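Local coordinates for protein cofilin (Streptomyces griseoflavus, PDB 5IVU) that probably binds actin, as other members of the ADF/cofilin family of cytoskeletal proteins do, at residues V14-Q19 / K24-I29; Q18-G23 / W65-L70; I29-N34 / I40-S45; L84-W89 / D107-A112. All coordinates share one frame; numbering follows the deposited sequence.

All four contacts involve the mixed sheet of the ADF-type fold. Interactions 1 and 2 both start from helix 11-21. Interaction 1 reaches the following loop and strand 28-33, interaction 2 the neighbouring strand 64-72. Their centres lie about 4 Å apart. Interaction 4 sets helix 96-112 against strand 81-89. Interactions 2 and 4 are buried. Interaction 1 is partly buried, running from buried Ile29 to exposed glutamine and lysine side chains. Interaction 3 is also partly buried and joins two strands within the sheet, so backbone hydrogen bonds dominate it. Interactions 1, 2 and 4 rest on side-chain packing instead. Ile29 serves both interactions 1 and 3. Leu109 of interaction 4 also touches Phe31 and Ile40.

Interaction 1 of 4, residues V14-Q19 / K24-I29; sequences VETYQQ and KKLKYI
Ile29 CD1 presses against the backbone of helix 11-21 and forms the tight part of this contact. It lies 3.4 Å from Thr16 O and 3.5 Å from Tyr17 N. Ile29 CD1 also touches Thr16 CG2 at 3.7 Å. Thr16 CG2 is anti to the backbone N (chi1 -46° for OG1), which turns the methyl toward strand 28-33. Its hydroxyl OG1 bonds instead to Ala12 O within the helix. Leu26 CD1 meets Thr16 CG2 too, at 3.7 Å, and the two side chains cross at about a right angle.

The other end is looser and more exposed. The extended Gln19 chain brings its amide past Leu26, with NE2 4.0 Å from Leu26 CD1. OE1 lies 3.8 Å from Lys25 CB, while the lysine chain leads away from the helix.

The contact joins helix 11-21 of the ADF-type fold to the following loop and the start of strand 28-33. With three methyls meeting and no polar bond between the segments, it probably depends on shape and exclusion of water.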
loop_
_atom_site.group_PDB
_atom_site.type_symbol
_atom_site.label_atom_id
_atom_site.label_comp_id
_atom_site.label_asym_id
_atom_site.label_seq_id
_atom_site.Cartn_x
_atom_site.Cartn_y
_atom_site.Cartn_z
ATOM N N VAL A 14 1.576 10.040 -6.995
ATOM C CA VAL A 14 2.294 10.942 -6.083
ATOM C C VAL A 14 1.356 12.024 -5.530
ATOM O O VAL A 14 1.451 12.365 -4.355
ATOM C CB VAL A 14 3.564 11.566 -6.731
ATOM C CG1 VAL A 14 4.127 12.707 -5.883
ATOM C CG2 VAL A 14 4.645 10.511 -6.924
ATOM N N GLU A 15 0.464 12.548 -6.368
ATOM C CA GLU A 15 -0.486 13.591 -5.955
ATOM C C GLU A 15 -1.365 13.144 -4.804
ATOM O O GLU A 15 -1.480 13.856 -3.811
ATOM C CB GLU A 15 -1.387 14.027 -7.120
ATOM C CG GLU A 15 -0.705 14.915 -8.155
ATOM C CD GLU A 15 -1.579 15.203 -9.373
ATOM O OE1 GLU A 15 -2.809 14.969 -9.325
ATOM O OE2 GLU A 15 -1.029 15.664 -10.391
ATOM N N THR A 16 -1.978 11.968 -4.947
ATOM C CA THR A 16 -2.867 11.422 -3.911
ATOM C C THR A 16 -2.092 11.079 -2.641
ATOM O O THR A 16 -2.608 11.227 -1.534
ATOM C CB THR A 16 -3.620 10.168 -4.398
ATOM O OG1 THR A 16 -4.152 10.405 -5.700
ATOM C CG2 THR A 16 -4.773 9.823 -3.469
ATOM N N TYR A 17 -0.872 10.586 -2.811
ATOM C CA TYR A 17 0.022 10.298 -1.696
ATOM C C TYR A 17 0.383 11.579 -0.953
ATOM O O TYR A 17 0.390 11.586 0.284
ATOM C CB TYR A 17 1.287 9.590 -2.185
ATOM C CG TYR A 17 2.322 9.401 -1.100
ATOM C CD1 TYR A 17 2.072 8.570 0.003
ATOM C CD2 TYR A 17 3.561 10.045 -1.167
ATOM C CE1 TYR A 17 3.030 8.394 0.998
ATOM C CE2 TYR A 17 4.518 9.862 -0.179
ATOM C CZ TYR A 17 4.241 9.039 0.898
ATOM O OH TYR A 17 5.168 8.854 1.882
ATOM N N GLN A 18 0.686 12.646 -1.699
ATOM C CA GLN A 18 0.939 13.946 -1.088
ATOM C C GLN A 18 -0.288 14.431 -0.328
ATOM O O GLN A 18 -0.149 14.974 0.763
ATOM C CB GLN A 18 1.383 14.995 -2.112
ATOM C CG GLN A 18 2.762 14.778 -2.684
ATOM C CD GLN A 18 3.137 15.766 -3.791
ATOM O OE1 GLN A 18 2.286 16.283 -4.523
ATOM N NE2 GLN A 18 4.424 16.037 -3.909
ATOM N N GLN A 19 -1.481 14.193 -0.869
ATOM C CA GLN A 19 -2.731 14.515 -0.168
ATOM C C GLN A 19 -2.899 13.705 1.138
ATOM O O GLN A 19 -3.270 14.255 2.181
ATOM C CB GLN A 19 -3.929 14.287 -1.085
ATOM C CG GLN A 19 -5.211 14.950 -0.600
ATOM C CD GLN A 19 -6.466 14.394 -1.263
ATOM O OE1 GLN A 19 -7.573 14.536 -0.729
ATOM N NE2 GLN A 19 -6.299 13.745 -2.423
ATOM N N LYS A 24 -5.654 15.849 6.752
ATOM C CA LYS A 24 -6.473 14.743 7.204
ATOM C C LYS A 24 -7.706 14.588 6.325
ATOM O O LYS A 24 -8.822 14.876 6.753
ATOM C CB LYS A 24 -6.895 15.003 8.664
ATOM C CG LYS A 24 -5.826 15.686 9.506
ATOM C CD LYS A 24 -6.255 15.804 10.961
ATOM C CE LYS A 24 -5.729 17.077 11.610
ATOM N NZ LYS A 24 -4.266 17.265 11.429
ATOM N N LYS A 25 -7.494 14.164 5.083
ATOM C CA LYS A 25 -8.588 13.679 4.229
ATOM C C LYS A 25 -8.505 12.182 3.925
ATOM O O LYS A 25 -9.509 11.589 3.556
ATOM C CB LYS A 25 -8.662 14.485 2.929
ATOM C CG LYS A 25 -8.894 15.968 3.182
ATOM C CD LYS A 25 -9.490 16.689 1.984
ATOM C CE LYS A 25 -9.569 18.193 2.227
ATOM N NZ LYS A 25 -10.393 18.549 3.420
ATOM N N LEU A 26 -7.331 11.576 4.115
ATOM C CA LEU A 26 -7.060 10.195 3.691
ATOM C C LEU A 26 -6.308 9.425 4.766
ATOM O O LEU A 26 -5.430 9.969 5.437
ATOM C CB LEU A 26 -6.220 10.175 2.414
ATOM C CG LEU A 26 -6.802 10.757 1.135
ATOM C CD1 LEU A 26 -5.780 10.654 0.018
ATOM C CD2 LEU A 26 -8.106 10.068 0.754
ATOM N N LYS A 27 -6.677 8.160 4.930
ATOM C CA LYS A 27 -5.985 7.254 5.835
ATOM C C LYS A 27 -5.172 6.212 5.061
ATOM O O LYS A 27 -4.105 5.817 5.522
ATOM C CB LYS A 27 -6.987 6.597 6.775
ATOM C CG LYS A 27 -6.378 5.829 7.946
ATOM C CD LYS A 27 -5.739 6.722 8.998
ATOM C CE LYS A 27 -5.368 5.889 10.218
ATOM N NZ LYS A 27 -4.505 6.606 11.193
ATOM N N TYR A 28 -5.653 5.769 3.894
ATOM C CA TYR A 28 -4.866 4.876 3.021
ATOM C C TYR A 28 -5.160 4.998 1.535
ATOM O O TYR A 28 -6.181 5.549 1.138
ATOM C CB TYR A 28 -5.030 3.412 3.457
ATOM C CG TYR A 28 -6.396 2.786 3.241
ATOM C CD1 TYR A 28 -6.741 2.214 2.020
ATOM C CD2 TYR A 28 -7.323 2.721 4.284
ATOM C CE1 TYR A 28 -7.978 1.621 1.833
ATOM C CE2 TYR A 28 -8.557 2.120 4.110
ATOM C CZ TYR A 28 -8.881 1.586 2.885
ATOM O OH TYR A 28 -10.099 1.007 2.726
ATOM N N ILE A 29 -4.244 4.463 0.729
ATOM C CA ILE A 29 -4.351 4.444 -0.736
ATOM C C ILE A 29 -3.995 3.033 -1.239
ATOM O O ILE A 29 -3.014 2.439 -0.784
ATOM C CB ILE A 29 -3.377 5.448 -1.403
ATOM C CG1 ILE A 29 -3.586 6.864 -0.864
ATOM C CG2 ILE A 29 -3.542 5.437 -2.921
ATOM C CD1 ILE A 29 -2.534 7.856 -1.322
#

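Interaction 2 of 4, residues Q18-G23 / W65-L70; sequences QQLKLG and WAVYDL
Leu20 of helix 11-21 meets two residues of strand 64-72, Val67 and Asp69, with one methyl, CD2. Along the strand, Trp65 comes first and turns to helix 96-112; Ala66 packs on Ile30.

Val67 is the first residue to touch the helix. Its CG1 lies 4.1 Å from Leu20 CD2, and the two side chains are set obliquely to each other. CG1 is anti to the backbone N (chi1 171°), and this branch is the one that reaches the leucine. Leu20 answers with CG anti to its own backbone N (chi1 178°), which carries its methyls outward from the helix to the sheet. Both residues are buried.

This is helix-on-sheet packing in the ADF-type fold. Helix 11-21 lies against one face of the mixed sheet, and Leu20 also touches Ile29 and Leu84 on the two strands flanking 64-72.

Tyr68 comes next and points away from the helix. Its ring meets Tyr51 edge-to-face and also meets Phe54. Asp69 turns back toward the helix. Its CB, rather than its carboxylate, approaches Leu20 CD2 at 4.2 Å. The carboxylate has a weak hydrogen bond from Asn82 through OD1. Asp69 is also the centre of an inverse gamma turn, and its backbone O accepts a bond from Lys27 NZ.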
loop_
_atom_site.group_PDB
_atom_site.type_symbol
_atom_site.label_atom_id
_atom_site.label_comp_id
_atom_site.label_asym_id
_atom_site.label_seq_id
_atom_site.Cartn_x
_atom_site.Cartn_y
_atom_site.Cartn_z
ATOM N N GLN A 18 0.686 12.646 -1.699
ATOM C CA GLN A 18 0.939 13.946 -1.088
ATOM C C GLN A 18 -0.288 14.431 -0.328
ATOM O O GLN A 18 -0.149 14.974 0.763
ATOM C CB GLN A 18 1.383 14.995 -2.112
ATOM C CG GLN A 18 2.762 14.778 -2.684
ATOM C CD GLN A 18 3.137 15.766 -3.791
ATOM O OE1 GLN A 18 2.286 16.283 -4.523
ATOM N NE2 GLN A 18 4.424 16.037 -3.909
ATOM N N GLN A 19 -1.481 14.193 -0.869
ATOM C CA GLN A 19 -2.731 14.515 -0.168
ATOM C C GLN A 19 -2.899 13.705 1.138
ATOM O O GLN A 19 -3.270 14.255 2.181
ATOM C CB GLN A 19 -3.929 14.287 -1.085
ATOM C CG GLN A 19 -5.211 14.950 -0.600
ATOM C CD GLN A 19 -6.466 14.394 -1.263
ATOM O OE1 GLN A 19 -7.573 14.536 -0.729
ATOM N NE2 GLN A 19 -6.299 13.745 -2.423
ATOM N N LEU A 20 -2.608 12.407 1.083
ATOM C CA LEU A 20 -2.568 11.580 2.285
ATOM C C LEU A 20 -1.576 12.153 3.297
ATOM O O LEU A 20 -1.876 12.245 4.484
ATOM C CB LEU A 20 -2.226 10.114 1.944
ATOM C CG LEU A 20 -2.100 9.093 3.107
ATOM C CD1 LEU A 20 -2.672 7.726 2.746
ATOM C CD2 LEU A 20 -0.661 8.920 3.571
ATOM N N LYS A 21 -0.397 12.519 2.814
ATOM C CA LYS A 21 0.700 12.982 3.663
ATOM C C LYS A 21 0.440 14.344 4.344
ATOM O O LYS A 21 0.874 14.540 5.472
ATOM C CB LYS A 21 1.987 13.049 2.834
ATOM C CG LYS A 21 3.250 13.188 3.659
ATOM C CD LYS A 21 4.441 12.491 3.002
ATOM C CE LYS A 21 4.832 13.114 1.669
ATOM N NZ LYS A 21 6.303 13.087 1.448
ATOM N N LEU A 22 -0.306 15.230 3.675
ATOM C CA LEU A 22 -0.549 16.619 4.067
ATOM C C LEU A 22 -1.998 16.726 4.505
ATOM O O LEU A 22 -2.903 16.773 3.663
ATOM C CB LEU A 22 -0.438 17.576 2.878
ATOM C CG LEU A 22 0.751 18.339 2.269
ATOM C CD1 LEU A 22 1.343 17.640 1.052
ATOM C CD2 LEU A 22 0.263 19.723 1.851
ATOM N N GLY A 23 -2.232 16.773 5.807
ATOM C CA GLY A 23 -3.585 16.958 6.319
ATOM C C GLY A 23 -4.444 15.722 6.225
ATOM O O GLY A 23 -4.049 14.737 5.631
ATOM N N TRP A 65 -0.210 -2.800 -4.311
ATOM C CA TRP A 65 0.572 -1.998 -3.371
ATOM C C TRP A 65 -0.383 -1.099 -2.603
ATOM O O TRP A 65 -1.487 -0.818 -3.061
ATOM C CB TRP A 65 1.615 -1.128 -4.070
ATOM C CG TRP A 65 2.494 -1.846 -5.036
ATOM C CD1 TRP A 65 3.565 -2.628 -4.744
ATOM C CD2 TRP A 65 2.395 -1.812 -6.456
ATOM N NE1 TRP A 65 4.128 -3.102 -5.894
ATOM C CE2 TRP A 65 3.430 -2.612 -6.963
ATOM C CE3 TRP A 65 1.527 -1.178 -7.353
ATOM C CZ2 TRP A 65 3.631 -2.805 -8.334
ATOM C CZ3 TRP A 65 1.720 -1.374 -8.722
ATOM C CH2 TRP A 65 2.767 -2.184 -9.192
ATOM N N ALA A 66 0.046 -0.652 -1.432
ATOM C CA ALA A 66 -0.743 0.305 -0.673
ATOM C C ALA A 66 0.147 1.171 0.167
ATOM O O ALA A 66 1.282 0.799 0.458
ATOM C CB ALA A 66 -1.743 -0.403 0.212
ATOM N N VAL A 67 -0.381 2.330 0.545
ATOM C CA VAL A 67 0.205 3.150 1.595
ATOM C C VAL A 67 -0.849 3.318 2.687
ATOM O O VAL A 67 -2.019 3.547 2.386
ATOM C CB VAL A 67 0.690 4.508 1.061
ATOM C CG1 VAL A 67 1.085 5.429 2.205
ATOM C CG2 VAL A 67 1.874 4.291 0.132
ATOM N N TYR A 68 -0.422 3.172 3.942
ATOM C CA TYR A 68 -1.302 3.294 5.093
ATOM C C TYR A 68 -0.675 4.251 6.095
ATOM O O TYR A 68 0.502 4.122 6.423
ATOM C CB TYR A 68 -1.543 1.921 5.758
ATOM C CG TYR A 68 -2.735 1.949 6.685
ATOM C CD1 TYR A 68 -2.602 2.353 8.015
ATOM C CD2 TYR A 68 -4.007 1.615 6.223
ATOM C CE1 TYR A 68 -3.699 2.408 8.865
ATOM C CE2 TYR A 68 -5.107 1.664 7.062
ATOM C CZ TYR A 68 -4.954 2.068 8.381
ATOM O OH TYR A 68 -6.032 2.124 9.234
ATOM N N ASP A 69 -1.465 5.206 6.573
ATOM C CA ASP A 69 -1.003 6.164 7.567
ATOM C C ASP A 69 -1.239 5.545 8.935
ATOM O O ASP A 69 -2.275 5.744 9.555
ATOM C CB ASP A 69 -1.715 7.514 7.410
ATOM C CG ASP A 69 -1.137 8.595 8.314
ATOM O OD1 ASP A 69 0.053 8.500 8.722
ATOM O OD2 ASP A 69 -1.885 9.543 8.641
ATOM N N LEU A 70 -0.254 4.779 9.389
ATOM C CA LEU A 70 -0.385 3.954 10.575
ATOM C C LEU A 70 -0.173 4.771 11.833
ATOM O O LEU A 70 0.877 5.370 12.009
ATOM C CB LEU A 70 0.640 2.819 10.524
ATOM C CG LEU A 70 0.483 1.679 11.525
ATOM C CD1 LEU A 70 -0.692 0.791 11.163
ATOM C CD2 LEU A 70 1.768 0.876 11.570
#

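Interaction 3 of 4, residues I29-N34 / I40-S45; sequences IIFHLN and IAVEKS
Ile30 O is gripped by two backbone N-H groups of strand 39-46. Glu43 N donates at 2.8 Å through a bent bond (133°), tilted from the carbonyl plane. Lys44 N donates at 3.2 Å through a straighter one, in the plane and on a lone pair. This doubled grip is a classic beta bulge, with Glu43 and Lys44 both facing Ile30. The register shifts by one residue there. Ile30 N completes the pairing by bonding to Lys44 O at 2.8 Å.

Strands 28-33 and 39-46 form an antiparallel beta hairpin within the sheet. Beyond the bulge, His32 and Ala41 are a hydrogen-bonded pair. His32 N donates to Ala41 O at 2.9 Å, and Ala41 N returns a bond to His32 O. His32 CG sits between the backbone N and the carbonyl carbon (chi1 80°), which brings the ND1 edge of the ring to Ala41 O for a weak bond. Glu43 CB lies over one ring face, a CH-pi contact 3.8 Å from the centroid. The glutamate carboxylate forms a salt bridge with Arg64.

On the sheet face opposite Ile30 and His32, Val42 CG2 lies 4.0 Å from Phe31 CE2, and Leu33 CD1 3.8 Å from Ile40 CG1.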
loop_
_atom_site.group_PDB
_atom_site.type_symbol
_atom_site.label_atom_id
_atom_site.label_comp_id
_atom_site.label_asym_id
_atom_site.label_seq_id
_atom_site.Cartn_x
_atom_site.Cartn_y
_atom_site.Cartn_z
ATOM N N ILE A 29 -4.244 4.463 0.729
ATOM C CA ILE A 29 -4.351 4.444 -0.736
ATOM C C ILE A 29 -3.995 3.033 -1.239
ATOM O O ILE A 29 -3.014 2.439 -0.784
ATOM C CB ILE A 29 -3.377 5.448 -1.403
ATOM C CG1 ILE A 29 -3.586 6.864 -0.864
ATOM C CG2 ILE A 29 -3.542 5.437 -2.921
ATOM C CD1 ILE A 29 -2.534 7.856 -1.322
ATOM N N ILE A 30 -4.785 2.522 -2.188
ATOM C CA ILE A 30 -4.507 1.250 -2.859
ATOM C C ILE A 30 -4.054 1.529 -4.294
ATOM O O ILE A 30 -4.786 2.141 -5.058
ATOM C CB ILE A 30 -5.752 0.333 -2.891
ATOM C CG1 ILE A 30 -6.377 0.168 -1.491
ATOM C CG2 ILE A 30 -5.392 -1.032 -3.479
ATOM C CD1 ILE A 30 -5.554 -0.651 -0.508
ATOM N N PHE A 31 -2.845 1.094 -4.642
ATOM C CA PHE A 31 -2.319 1.186 -6.013
ATOM C C PHE A 31 -2.358 -0.178 -6.696
ATOM O O PHE A 31 -2.319 -1.216 -6.027
ATOM C CB PHE A 31 -0.876 1.689 -6.010
ATOM C CG PHE A 31 -0.672 2.945 -5.221
ATOM C CD1 PHE A 31 -0.359 2.893 -3.868
ATOM C CD2 PHE A 31 -0.789 4.188 -5.834
ATOM C CE1 PHE A 31 -0.173 4.057 -3.138
ATOM C CE2 PHE A 31 -0.601 5.356 -5.109
ATOM C CZ PHE A 31 -0.293 5.291 -3.761
ATOM N N HIS A 32 -2.394 -0.156 -8.029
ATOM C CA HIS A 32 -2.470 -1.377 -8.847
ATOM C C HIS A 32 -1.934 -1.150 -10.275
ATOM O O HIS A 32 -1.746 -0.006 -10.685
ATOM C CB HIS A 32 -3.913 -1.932 -8.829
ATOM C CG HIS A 32 -4.866 -1.246 -9.768
ATOM N ND1 HIS A 32 -4.879 0.120 -9.975
ATOM C CD2 HIS A 32 -5.880 -1.745 -10.514
ATOM C CE1 HIS A 32 -5.835 0.425 -10.831
ATOM N NE2 HIS A 32 -6.457 -0.689 -11.175
ATOM N N LEU A 33 -1.654 -2.236 -11.000
ATOM C CA LEU A 33 -1.367 -2.166 -12.460
ATOM C C LEU A 33 -2.677 -2.125 -13.213
ATOM O O LEU A 33 -3.621 -2.812 -12.818
ATOM C CB LEU A 33 -0.615 -3.391 -12.999
ATOM C CG LEU A 33 0.879 -3.478 -13.233
ATOM C CD1 LEU A 33 1.595 -2.487 -12.370
ATOM C CD2 LEU A 33 1.393 -4.893 -13.004
ATOM N N ASN A 34 -2.714 -1.391 -14.326
ATOM C CA ASN A 34 -3.985 -1.210 -15.082
ATOM C C ASN A 34 -4.442 -2.464 -15.878
ATOM O O ASN A 34 -3.645 -3.349 -16.244
ATOM C CB ASN A 34 -3.922 0.025 -16.036
ATOM C CG ASN A 34 -2.874 -0.146 -17.153
ATOM O OD1 ASN A 34 -1.836 -0.785 -16.964
ATOM N ND2 ASN A 34 -3.159 0.412 -18.331
ATOM N N ILE A 40 1.042 2.124 -13.598
ATOM C CA ILE A 40 0.679 2.026 -12.187
ATOM C C ILE A 40 -0.290 3.175 -11.880
ATOM O O ILE A 40 -0.021 4.326 -12.223
ATOM C CB ILE A 40 1.909 2.121 -11.263
ATOM C CG1 ILE A 40 2.928 1.015 -11.588
ATOM C CG2 ILE A 40 1.485 2.028 -9.794
ATOM C CD1 ILE A 40 4.323 1.275 -11.051
ATOM N N ALA A 41 -1.405 2.853 -11.233
ATOM C CA ALA A 41 -2.492 3.798 -11.004
ATOM C C ALA A 41 -3.075 3.609 -9.618
ATOM O O ALA A 41 -2.835 2.579 -8.977
ATOM C CB ALA A 41 -3.586 3.604 -12.055
ATOM N N VAL A 42 -3.852 4.605 -9.179
ATOM C CA VAL A 42 -4.587 4.551 -7.920
ATOM C C VAL A 42 -5.848 3.755 -8.164
ATOM O O VAL A 42 -6.676 4.174 -8.951
ATOM C CB VAL A 42 -4.978 5.963 -7.414
ATOM C CG1 VAL A 42 -5.846 5.884 -6.153
ATOM C CG2 VAL A 42 -3.730 6.804 -7.157
ATOM N N GLU A 43 -5.980 2.599 -7.513
ATOM C CA GLU A 43 -7.239 1.852 -7.533
ATOM C C GLU A 43 -8.252 2.546 -6.643
ATOM O O GLU A 43 -9.414 2.695 -7.021
ATOM C CB GLU A 43 -7.058 0.403 -7.068
ATOM C CG GLU A 43 -8.292 -0.471 -7.342
ATOM C CD GLU A 43 -8.230 -1.853 -6.723
ATOM O OE1 GLU A 43 -7.482 -2.061 -5.754
ATOM O OE2 GLU A 43 -8.942 -2.749 -7.201
ATOM N N LYS A 44 -7.824 2.935 -5.446
ATOM C CA LYS A 44 -8.675 3.735 -4.577
ATOM C C LYS A 44 -7.991 4.421 -3.403
ATOM O O LYS A 44 -6.860 4.120 -3.042
ATOM C CB LYS A 44 -9.867 2.937 -4.051
ATOM C CG LYS A 44 -9.625 1.556 -3.467
ATOM C CD LYS A 44 -10.921 0.967 -2.822
ATOM C CE LYS A 44 -11.699 1.897 -1.856
ATOM N NZ LYS A 44 -12.843 1.257 -1.131
ATOM N N SER A 45 -8.729 5.373 -2.842
ATOM C CA SER A 45 -8.384 6.072 -1.614
ATOM C C SER A 45 -9.494 5.845 -0.595
ATOM O O SER A 45 -10.625 5.508 -0.947
ATOM C CB SER A 45 -8.263 7.567 -1.882
ATOM O OG SER A 45 -7.387 7.811 -2.961
#

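Interaction 4 of 4, residues L84-W89 / D107-A112; sequences LTFVSW and DILRRA
Phe86 and Arg110 make the CH-pi part of this contact. Arg110 CD lies over one face of the phenyl ring, 3.9 Å from its centroid and 15° off the ring normal. The methylene is offset toward the rim, and its nearest ring atom is Phe86 CG at 3.8 Å. A bend of the arginine chain at chi2 (63°) brings CD down on the ring, while the guanidinium leads away from it. The ring and guanidinium planes are 42° apart, so the two groups are not stacked flat.

The segments belong to a beta-alpha-beta unit of the ADF-type fold, made of strand 81-89, helix 96-112 and strand 118-122. Phe86 lies between the helix and the sheet, where Val67, Leu113 and Ile116 also touch it.

The apolar part is made at the ring edge. Leu109 CG lies near the ring plane, 4.1 Å from Phe86 CE1, and Leu109 CD2 is 4.2 Å from the same Phe86 CE1. Leu109 also packs on Trp65.

The polar part lies beyond the two segments. Arg110 NE forms a salt bridge with Glu119 OE2 on strand 118-122, which probably helps hold the methylene over Phe86.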
loop_
_atom_site.group_PDB
_atom_site.type_symbol
_atom_site.label_atom_id
_atom_site.label_comp_id
_atom_site.label_asym_id
_atom_site.label_seq_id
_atom_site.Cartn_x
_atom_site.Cartn_y
_atom_site.Cartn_z
ATOM N N LEU A 84 4.086 6.381 7.896
ATOM C CA LEU A 84 3.631 6.072 6.551
ATOM C C LEU A 84 4.220 4.706 6.184
ATOM O O LEU A 84 5.440 4.528 6.172
ATOM C CB LEU A 84 4.070 7.159 5.558
ATOM C CG LEU A 84 3.507 8.563 5.858
ATOM C CD1 LEU A 84 4.382 9.663 5.280
ATOM C CD2 LEU A 84 2.079 8.699 5.361
ATOM N N THR A 85 3.333 3.762 5.890
ATOM C CA THR A 85 3.672 2.367 5.709
ATOM C C THR A 85 3.371 1.915 4.282
ATOM O O THR A 85 2.231 1.981 3.847
ATOM C CB THR A 85 2.852 1.497 6.685
ATOM O OG1 THR A 85 3.019 1.981 8.024
ATOM C CG2 THR A 85 3.268 0.035 6.596
ATOM N N PHE A 86 4.406 1.481 3.561
ATOM C CA PHE A 86 4.258 0.877 2.236
ATOM C C PHE A 86 4.067 -0.623 2.384
ATOM O O PHE A 86 4.766 -1.264 3.161
ATOM C CB PHE A 86 5.492 1.157 1.384
ATOM C CG PHE A 86 5.323 0.800 -0.063
ATOM C CD1 PHE A 86 4.736 1.692 -0.949
ATOM C CD2 PHE A 86 5.761 -0.423 -0.542
ATOM C CE1 PHE A 86 4.591 1.373 -2.290
ATOM C CE2 PHE A 86 5.618 -0.753 -1.879
ATOM C CZ PHE A 86 5.030 0.147 -2.757
ATOM N N VAL A 87 3.109 -1.165 1.645
ATOM C CA VAL A 87 2.715 -2.558 1.742
ATOM C C VAL A 87 2.790 -3.146 0.341
ATOM O O VAL A 87 2.102 -2.665 -0.553
ATOM C CB VAL A 87 1.257 -2.693 2.253
ATOM C CG1 VAL A 87 0.782 -4.146 2.228
ATOM C CG2 VAL A 87 1.130 -2.122 3.659
ATOM N N SER A 88 3.621 -4.165 0.151
ATOM C CA SER A 88 3.558 -4.983 -1.049
ATOM C C SER A 88 2.680 -6.189 -0.725
ATOM O O SER A 88 3.043 -7.012 0.112
ATOM C CB SER A 88 4.943 -5.436 -1.481
ATOM O OG SER A 88 5.751 -4.320 -1.772
ATOM N N TRP A 89 1.510 -6.257 -1.357
ATOM C CA TRP A 89 0.573 -7.346 -1.144
ATOM C C TRP A 89 0.778 -8.350 -2.270
ATOM O O TRP A 89 0.607 -8.028 -3.442
ATOM C CB TRP A 89 -0.857 -6.809 -1.101
ATOM C CG TRP A 89 -1.925 -7.833 -0.919
ATOM C CD1 TRP A 89 -2.972 -8.073 -1.754
ATOM C CD2 TRP A 89 -2.057 -8.753 0.166
ATOM N NE1 TRP A 89 -3.747 -9.092 -1.267
ATOM C CE2 TRP A 89 -3.211 -9.527 -0.085
ATOM C CE3 TRP A 89 -1.311 -9.002 1.330
ATOM C CZ2 TRP A 89 -3.645 -10.524 0.786
ATOM C CZ3 TRP A 89 -1.740 -9.999 2.196
ATOM C CH2 TRP A 89 -2.902 -10.746 1.919
ATOM N N ASP A 107 9.494 -0.981 -7.395
ATOM C CA ASP A 107 10.472 0.076 -7.097
ATOM C C ASP A 107 10.202 1.387 -7.816
ATOM O O ASP A 107 10.585 2.436 -7.311
ATOM C CB ASP A 107 11.897 -0.386 -7.415
ATOM C CG ASP A 107 12.385 -1.461 -6.460
ATOM O OD1 ASP A 107 12.539 -1.161 -5.262
ATOM O OD2 ASP A 107 12.593 -2.612 -6.906
ATOM N N ILE A 108 9.552 1.327 -8.978
ATOM C CA ILE A 108 9.126 2.532 -9.692
ATOM C C ILE A 108 8.211 3.358 -8.787
ATOM O O ILE A 108 8.498 4.521 -8.507
ATOM C CB ILE A 108 8.375 2.207 -11.004
ATOM C CG1 ILE A 108 9.293 1.493 -12.006
ATOM C CG2 ILE A 108 7.820 3.484 -11.631
ATOM C CD1 ILE A 108 8.566 0.881 -13.192
ATOM N N LEU A 109 7.143 2.728 -8.303
ATOM C CA LEU A 109 6.207 3.355 -7.364
ATOM C C LEU A 109 6.868 3.705 -6.030
ATOM O O LEU A 109 6.691 4.809 -5.528
ATOM C CB LEU A 109 4.978 2.454 -7.131
ATOM C CG LEU A 109 3.962 2.810 -6.028
ATOM C CD1 LEU A 109 3.415 4.231 -6.157
ATOM C CD2 LEU A 109 2.819 1.806 -6.026
ATOM N N ARG A 110 7.631 2.770 -5.468
ATOM C CA ARG A 110 8.228 2.945 -4.135
ATOM C C ARG A 110 9.212 4.118 -4.074
ATOM O O ARG A 110 9.207 4.881 -3.100
ATOM C CB ARG A 110 8.906 1.647 -3.684
ATOM C CG ARG A 110 9.656 1.696 -2.357
ATOM C CD ARG A 110 8.774 1.998 -1.152
ATOM N NE ARG A 110 9.599 2.339 0.002
ATOM C CZ ARG A 110 10.116 3.545 0.259
ATOM N NH1 ARG A 110 9.878 4.601 -0.529
ATOM N NH2 ARG A 110 10.879 3.707 1.341
ATOM N N ARG A 111 10.029 4.265 -5.119
ATOM C CA ARG A 111 10.995 5.374 -5.230
ATOM C C ARG A 111 10.310 6.756 -5.309
ATOM O O ARG A 111 10.834 7.743 -4.789
ATOM C CB ARG A 111 11.911 5.168 -6.444
ATOM C CG ARG A 111 13.246 5.894 -6.362
ATOM C CD ARG A 111 14.058 5.701 -7.637
ATOM N NE ARG A 111 13.511 6.496 -8.739
ATOM C CZ ARG A 111 13.968 7.679 -9.170
ATOM N NH1 ARG A 111 15.034 8.275 -8.626
ATOM N NH2 ARG A 111 13.343 8.281 -10.182
ATOM N N ALA A 112 9.141 6.808 -5.947
ATOM C CA ALA A 112 8.385 8.049 -6.111
ATOM C C ALA A 112 7.709 8.561 -4.834
ATOM O O ALA A 112 7.400 9.747 -4.747
ATOM C CB ALA A 112 7.348 7.877 -7.203
#